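Uncharacterized protein VPA0106 (Vibrio parahaemolyticus, PDB 3U07) is of unknown function, contains DUF1254 and DUF1214 domains and probably carries an export signal. Local coordinates at residues 82-86 against 179-183. The protein carries 2 engineered substitutions. Sequence-based numbering, arbitrary orientation.
Sequences TLHLM and ALNYM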
loop_
_atom_site.group_PDB
_atom_site.type_symbol
_atom_site.label_atom_id
_atom_site.label_comp_id
_atom_site.label_asym_id
_atom_site.label_seq_id
_atom_site.Cartn_x
_atom_site.Cartn_y
_atom_site.Cartn_z
ATOM N N THR A 82 4.808 -12.196 -3.473
ATOM C CA THR A 82 4.090 -12.648 -2.288
ATOM C C THR A 82 2.625 -13.049 -2.433
ATOM O O THR A 82 1.955 -12.673 -3.393
ATOM C CB THR A 82 4.157 -11.550 -1.197
ATOM O OG1 THR A 82 3.692 -10.306 -1.742
ATOM C CG2 THR A 82 5.585 -11.365 -0.700
ATOM N N LEU A 83 2.147 -13.825 -1.459
ATOM C CA LEU A 83 0.748 -14.248 -1.394
ATOM C C LEU A 83 0.133 -13.173 -0.490
ATOM O O LEU A 83 0.863 -12.497 0.237
ATOM C CB LEU A 83 0.621 -15.617 -0.726
ATOM C CG LEU A 83 1.417 -16.775 -1.328
ATOM C CD1 LEU A 83 1.288 -17.984 -0.416
ATOM C CD2 LEU A 83 0.918 -17.091 -2.728
ATOM N N HIS A 84 -1.183 -13.009 -0.501
ATOM C CA HIS A 84 -1.766 -11.962 0.326
ATOM C C HIS A 84 -3.033 -12.315 1.088
ATOM O O HIS A 84 -3.780 -13.221 0.717
ATOM C CB HIS A 84 -2.067 -10.721 -0.526
ATOM C CG HIS A 84 -3.365 -10.805 -1.272
ATOM N ND1 HIS A 84 -3.484 -11.419 -2.501
ATOM C CD2 HIS A 84 -4.616 -10.412 -0.926
ATOM C CE1 HIS A 84 -4.750 -11.401 -2.880
ATOM N NE2 HIS A 84 -5.458 -10.798 -1.942
ATOM N N LEU A 85 -3.250 -11.568 2.165
ATOM C CA LEU A 85 -4.432 -11.688 3.001
ATOM C C LEU A 85 -4.938 -10.252 3.147
ATOM O O LEU A 85 -4.154 -9.336 3.410
ATOM C CB LEU A 85 -4.093 -12.262 4.379
ATOM C CG LEU A 85 -3.984 -13.779 4.522
ATOM C CD1 LEU A 85 -3.799 -14.120 5.993
ATOM C CD2 LEU A 85 -5.241 -14.453 3.981
HETATM N N MSE A 86 -6.237 -10.049 2.956
HETATM C CA MSE A 86 -6.812 -8.714 3.060
HETATM C C MSE A 86 -8.072 -8.698 3.900
HETATM O O MSE A 86 -8.762 -9.707 4.037
HETATM C CB MSE A 86 -7.158 -8.162 1.676
HETATM C CG MSE A 86 -5.978 -7.942 0.753
HETATM SE SE MSE A 86 -6.591 -7.406 -0.996
HETATM C CE MSE A 86 -7.903 -8.791 -1.262
ATOM N N ALA A 179 4.127 -21.527 2.855
ATOM C CA ALA A 179 3.616 -20.226 3.270
ATOM C C ALA A 179 2.118 -20.289 3.529
ATOM O O ALA A 179 1.622 -19.664 4.462
ATOM C CB ALA A 179 3.921 -19.183 2.204
ATOM N N LEU A 180 1.403 -21.051 2.707
ATOM C CA LEU A 180 -0.038 -21.186 2.861
ATOM C C LEU A 180 -0.409 -21.828 4.190
ATOM O O LEU A 180 -1.419 -21.467 4.796
ATOM C CB LEU A 180 -0.627 -22.008 1.717
ATOM C CG LEU A 180 -1.551 -21.202 0.808
ATOM C CD1 LEU A 180 -2.151 -22.115 -0.244
ATOM C CD2 LEU A 180 -2.645 -20.550 1.645
ATOM N N ASN A 181 0.392 -22.790 4.639
ATOM C CA ASN A 181 0.116 -23.435 5.915
ATOM C C ASN A 181 0.280 -22.416 7.031
ATOM O O ASN A 181 -0.332 -22.541 8.091
ATOM C CB ASN A 181 1.059 -24.614 6.156
ATOM C CG ASN A 181 0.489 -25.919 5.647
ATOM O OD1 ASN A 181 -0.711 -26.171 5.769
ATOM N ND2 ASN A 181 1.346 -26.765 5.089
ATOM N N TYR A 182 1.113 -21.408 6.790
ATOM C CA TYR A 182 1.327 -20.366 7.779
ATOM C C TYR A 182 0.198 -19.332 7.743
ATOM O O TYR A 182 -0.358 -18.977 8.787
ATOM C CB TYR A 182 2.680 -19.686 7.550
ATOM C CG TYR A 182 3.846 -20.443 8.147
ATOM C CD1 TYR A 182 3.908 -20.690 9.518
ATOM C CD2 TYR A 182 4.892 -20.906 7.349
ATOM C CE1 TYR A 182 4.983 -21.379 10.080
ATOM C CE2 TYR A 182 5.972 -21.594 7.903
ATOM C CZ TYR A 182 6.009 -21.827 9.268
ATOM O OH TYR A 182 7.069 -22.514 9.817
HETATM N N MSE A 183 -0.157 -18.869 6.546
HETATM C CA MSE A 183 -1.214 -17.870 6.406
HETATM C C MSE A 183 -2.527 -18.351 7.004
HETATM O O MSE A 183 -3.319 -17.554 7.503
HETATM C CB MSE A 183 -1.448 -17.516 4.934
HETATM C CG MSE A 183 -0.258 -17.747 4.027
HETATM SE SE MSE A 183 -0.204 -16.545 2.526
HETATM C CE MSE A 183 -1.998 -15.833 2.613
#
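The backbone oxygen O of H84 is approached by the methyl CE of M183 at 3.7 Å. This is a van der Waals contact. No hydrogen bond joins strand residues 82-86 to helix residues 179-183. The contact is apolar and centres on M183, a buried selenomethionine that reaches from the helix to the strand between L83 and L85. Its SE meets L83 at two places, lying 3.5 Å from L83 CB and 3.6 Å from L83 CD1. M183 lies roughly perpendicular to the L83 side chain. With CG opposite the carbonyl carbon (chi1 -56°), the L83 branch extends to the helix, where CD1 meets A179 CB at 3.9 Å. In M183, rotation about CG-SE (chi3 -14°) folds CE back to nearly the same side as CB, and CE meets L85. L85 CG is modelled 3.4 Å from M183 CE. The exact placing of the M183 side chain is less sure, and so is this tightness. L85 CD2 is 3.8 Å from the same methyl. The L85 and M183 side chains run antiparallel alongside each other. The segment axes are 10.1 Å apart and run nearly parallel, at 14°. Helix 173-183 lies against a face of a four-stranded antiparallel sheet, over its outermost strand 82-90 and the adjoining strand 161-169, where A179 and M183 touch I168. L85 also rests on W186 in the loop after the helix.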